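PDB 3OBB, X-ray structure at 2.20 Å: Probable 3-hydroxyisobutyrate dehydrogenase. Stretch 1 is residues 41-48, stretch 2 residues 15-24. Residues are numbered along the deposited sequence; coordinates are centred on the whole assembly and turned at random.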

ATOM      1  N   GLY A  41      41.521   6.389 -16.158  1.00 40.72           N
ATOM      2  CA  GLY A  41      40.663   6.210 -17.342  1.00 40.84           C
ATOM      3  C   GLY A  41      40.460   7.516 -18.104  1.00 41.11           C
ATOM      4  O   GLY A  41      40.563   7.566 -19.319  1.00 41.78           O
ATOM      5  N   LEU A  42      40.191   8.582 -17.366  1.00 41.23           N
ATOM      6  CA  LEU A  42      39.995   9.890 -17.961  1.00 40.83           C
ATOM      7  C   LEU A  42      41.301  10.465 -18.436  1.00 40.91           C
ATOM      8  O   LEU A  42      41.329  11.072 -19.479  1.00 41.85           O
ATOM      9  CB  LEU A  42      39.284  10.860 -16.986  1.00 41.07           C
ATOM     10  CG  LEU A  42      37.773  11.072 -17.162  1.00 39.06           C
ATOM     11  CD1 LEU A  42      37.494  11.826 -18.465  1.00 38.08           C
ATOM     12  CD2 LEU A  42      37.009   9.734 -17.122  1.00 37.20           C
ATOM     13  N   VAL A  43      42.375  10.267 -17.679  1.00 41.45           N
ATOM     14  CA  VAL A  43      43.707  10.728 -18.093  1.00 42.62           C
ATOM     15  C   VAL A  43      44.136  10.051 -19.402  1.00 42.24           C
ATOM     16  O   VAL A  43      44.631  10.714 -20.302  1.00 44.09           O
ATOM     17  CB  VAL A  43      44.807  10.570 -16.974  1.00 44.28           C
ATOM     18  CG1 VAL A  43      46.199  10.925 -17.491  1.00 45.71           C
ATOM     19  CG2 VAL A  43      44.508  11.444 -15.789  1.00 45.98           C
ATOM     20  N   ALA A  44      43.922   8.742 -19.527  1.00 40.38           N
ATOM     21  CA  ALA A  44      44.209   8.046 -20.793  1.00 40.01           C
ATOM     22  C   ALA A  44      43.474   8.663 -21.997  1.00 39.72           C
ATOM     23  O   ALA A  44      43.984   8.669 -23.104  1.00 41.15           O
ATOM     24  CB  ALA A  44      43.914   6.536 -20.674  1.00 38.48           C
ATOM     25  N   ALA A  45      42.282   9.195 -21.778  1.00 39.85           N
ATOM     26  CA  ALA A  45      41.483   9.781 -22.866  1.00 40.46           C
ATOM     27  C   ALA A  45      41.778  11.280 -23.138  1.00 43.14           C
ATOM     28  O   ALA A  45      41.142  11.922 -23.997  1.00 43.68           O
ATOM     29  CB  ALA A  45      40.034   9.576 -22.584  1.00 37.77           C
ATOM     30  N   GLY A  46      42.729  11.838 -22.396  1.00 45.28           N
ATOM     31  CA  GLY A  46      43.171  13.209 -22.637  1.00 48.47           C
ATOM     32  C   GLY A  46      42.900  14.221 -21.538  1.00 49.40           C
ATOM     33  O   GLY A  46      43.216  15.408 -21.704  1.00 51.61           O
ATOM     34  N   ALA A  47      42.308  13.772 -20.429  1.00 47.92           N
ATOM     35  CA  ALA A  47      42.122  14.655 -19.271  1.00 49.33           C
ATOM     36  C   ALA A  47      43.459  14.890 -18.542  1.00 51.43           C
ATOM     37  O   ALA A  47      44.400  14.100 -18.688  1.00 51.66           O
ATOM     38  CB  ALA A  47      41.063  14.097 -18.322  1.00 46.81           C
ATOM     39  N   SER A  48      43.553  16.000 -17.815  1.00 53.53           N
ATOM     40  CA  SER A  48      44.606  16.168 -16.815  1.00 56.03           C
ATOM     41  C   SER A  48      44.021  15.801 -15.456  1.00 54.58           C
ATOM     42  O   SER A  48      42.825  16.035 -15.200  1.00 54.18           O
ATOM     43  CB  SER A  48      45.172  17.607 -16.782  1.00 60.28           C
ATOM     44  OG  SER A  48      44.952  18.289 -18.011  1.00 62.73           O
TER
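Stretch 2, residues 15-24: GAPMATNLLK

Stretch 2 is helical from Gly 15 to Lys 24 and packs against the last turn of the helix in stretch 1 and the loop that follows it. Both run in the same general sense: Leu 42 lies nearest Thr 20 (CA to CA, 6.5 Å), and Gly 46, further along, lies nearest Leu 23 (CA to CA, 6.9 Å). No hydrogen bond crosses the contact, which buries 291 Å² in all and rests on the fit of two leucines.

The first bump is Leu 42. Its CA-to-CB bond points sideways, but the end of the side chain, with chi1 at -99° between the usual wells, comes nearer and enters a hollow framed by Ala 16, Ala 19, Thr 20 and Leu 23. Leu 42 CD1 lies 3.8 Å from Ala 19 CB and 3.8 Å from Leu 23 CD1; Leu 42 CD2 lies 4.0 Å from Ala 16 CB and 3.7 Å from Thr 20 OG1. Ala 16 and Ala 19, which end at CB, meet the leucine with their methyls. Thr 20 is in rotamer m, and Thr 20 OG1 donates a hydrogen bond to Ala 16 O (2.8 Å), so its hydroxyl is satisfied within its own helix while lying beside the leucine methyl.

The second bump comes from stretch 2. The CA-to-CB bond of Leu 23 (chi1 m, chi2 t) points toward stretch 1, and its CD1 touches Ala 45 O at 3.4 Å, Ala 45 CB at 3.8 Å and Ala 47 N at 3.6 Å. A Schellman motif shapes this surface: Gly 46 N and Ala 47 N donate hydrogen bonds to Val 43 O and Leu 42 O respectively (both 3.0 Å). Leu 23 CD2 lies 4.0 Å from Gly 46 C; the positive phi of Gly 46 suits glycine, because a CB there would press on Ala 45 O.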

ATOM      1  N   GLY A  15      29.609   9.693 -14.152  1.00 35.02           N
ATOM      2  CA  GLY A  15      30.607  10.747 -14.277  1.00 35.21           C
ATOM      3  C   GLY A  15      31.685  10.466 -15.327  1.00 35.22           C
ATOM      4  O   GLY A  15      32.028  11.334 -16.157  1.00 35.24           O
ATOM      5  N   ALA A  16      32.239   9.264 -15.295  1.00 35.45           N
ATOM      6  CA  ALA A  16      33.301   8.925 -16.252  1.00 36.39           C
ATOM      7  C   ALA A  16      32.883   9.120 -17.725  1.00 35.84           C
ATOM      8  O   ALA A  16      33.539   9.880 -18.440  1.00 36.32           O
ATOM      9  CB  ALA A  16      33.858   7.506 -16.012  1.00 36.50           C
ATOM     10  N   PRO A  17      31.812   8.452 -18.180  1.00 34.47           N
ATOM     11  CA  PRO A  17      31.474   8.647 -19.597  1.00 35.45           C
ATOM     12  C   PRO A  17      30.989  10.062 -19.935  1.00 36.11           C
ATOM     13  O   PRO A  17      31.222  10.521 -21.050  1.00 37.46           O
ATOM     14  CB  PRO A  17      30.356   7.604 -19.869  1.00 34.46           C
ATOM     15  CG  PRO A  17      29.784   7.281 -18.545  1.00 34.03           C
ATOM     16  CD  PRO A  17      30.901   7.498 -17.518  1.00 34.96           C
HETATM   17  N   MSE A  18      30.334  10.738 -18.996  1.00 35.84           N
HETATM   18  CA  MSE A  18      29.936  12.138 -19.196  1.00 37.93           C
HETATM   19  C   MSE A  18      31.168  13.026 -19.395  1.00 38.35           C
HETATM   20  O   MSE A  18      31.188  13.840 -20.306  1.00 39.27           O
HETATM   21  CB  MSE A  18      29.090  12.668 -18.025  1.00 36.63           C
HETATM   22  CG  MSE A  18      27.754  11.964 -17.837  1.00 35.10           C
HETATM   23 SE   MSE A  18      26.916  12.456 -16.138  0.85 41.84          SE
HETATM   24  CE  MSE A  18      26.749  14.371 -16.517  1.00 36.31           C
ATOM     25  N   ALA A  19      32.192  12.851 -18.553  1.00 38.35           N
ATOM     26  CA  ALA A  19      33.412  13.653 -18.655  1.00 39.24           C
ATOM     27  C   ALA A  19      34.194  13.274 -19.912  1.00 39.42           C
ATOM     28  O   ALA A  19      34.772  14.133 -20.573  1.00 40.03           O
ATOM     29  CB  ALA A  19      34.277  13.504 -17.415  1.00 39.75           C
ATOM     30  N   THR A  20      34.165  11.988 -20.263  1.00 38.39           N
ATOM     31  CA  THR A  20      34.799  11.523 -21.494  1.00 38.96           C
ATOM     32  C   THR A  20      34.143  12.144 -22.705  1.00 40.51           C
ATOM     33  O   THR A  20      34.841  12.538 -23.634  1.00 41.42           O
ATOM     34  CB  THR A  20      34.772   9.978 -21.617  1.00 38.33           C
ATOM     35  OG1 THR A  20      35.413   9.431 -20.463  1.00 39.26           O
ATOM     36  CG2 THR A  20      35.493   9.494 -22.891  1.00 36.93           C
ATOM     37  N   ASN A  21      32.808  12.240 -22.691  1.00 40.75           N
ATOM     38  CA  ASN A  21      32.110  12.919 -23.780  1.00 42.81           C
ATOM     39  C   ASN A  21      32.459  14.387 -23.974  1.00 44.22           C
ATOM     40  O   ASN A  21      32.555  14.854 -25.123  1.00 45.81           O
ATOM     41  CB  ASN A  21      30.598  12.737 -23.698  1.00 42.79           C
ATOM     42  CG  ASN A  21      30.191  11.417 -24.217  1.00 45.09           C
ATOM     43  OD1 ASN A  21      30.700  10.983 -25.254  1.00 48.48           O
ATOM     44  ND2 ASN A  21      29.337  10.721 -23.479  1.00 44.42           N
ATOM     45  N   LEU A  22      32.660  15.098 -22.865  1.00 43.94           N
ATOM     46  CA  LEU A  22      33.188  16.472 -22.924  1.00 45.47           C
ATOM     47  C   LEU A  22      34.543  16.539 -23.627  1.00 47.31           C
ATOM     48  O   LEU A  22      34.735  17.369 -24.502  1.00 48.91           O
ATOM     49  CB  LEU A  22      33.228  17.117 -21.540  1.00 44.99           C
ATOM     50  CG  LEU A  22      31.836  17.381 -20.951  1.00 43.58           C
ATOM     51  CD1 LEU A  22      31.971  18.063 -19.599  1.00 43.76           C
ATOM     52  CD2 LEU A  22      31.001  18.248 -21.893  1.00 40.88           C
ATOM     53  N   LEU A  23      35.463  15.647 -23.258  1.00 47.36           N
ATOM     54  CA  LEU A  23      36.743  15.482 -23.965  1.00 48.78           C
ATOM     55  C   LEU A  23      36.574  15.242 -25.473  1.00 50.57           C
ATOM     56  O   LEU A  23      37.302  15.814 -26.278  1.00 52.31           O
ATOM     57  CB  LEU A  23      37.527  14.303 -23.387  1.00 47.71           C
ATOM     58  CG  LEU A  23      38.269  14.459 -22.069  1.00 47.13           C
ATOM     59  CD1 LEU A  23      38.973  13.158 -21.699  1.00 45.17           C
ATOM     60  CD2 LEU A  23      39.235  15.613 -22.134  1.00 47.62           C
ATOM     61  N   LYS A  24      35.641  14.372 -25.857  1.00 48.89           N
ATOM     62  CA  LYS A  24      35.463  14.055 -27.266  1.00 50.94           C
ATOM     63  C   LYS A  24      34.939  15.283 -28.012  1.00 52.27           C
ATOM     64  O   LYS A  24      35.268  15.491 -29.180  1.00 53.61           O
ATOM     65  CB  LYS A  24      34.490  12.881 -27.451  1.00 50.95           C
ATOM     66  CG  LYS A  24      34.970  11.506 -26.954  1.00 51.55           C
ATOM     67  CD  LYS A  24      33.737  10.740 -26.457  1.00 55.29           C
ATOM     68  CE  LYS A  24      33.596   9.309 -26.995  1.00 57.61           C
ATOM     69  NZ  LYS A  24      34.812   8.446 -26.821  1.00 57.73           N
TER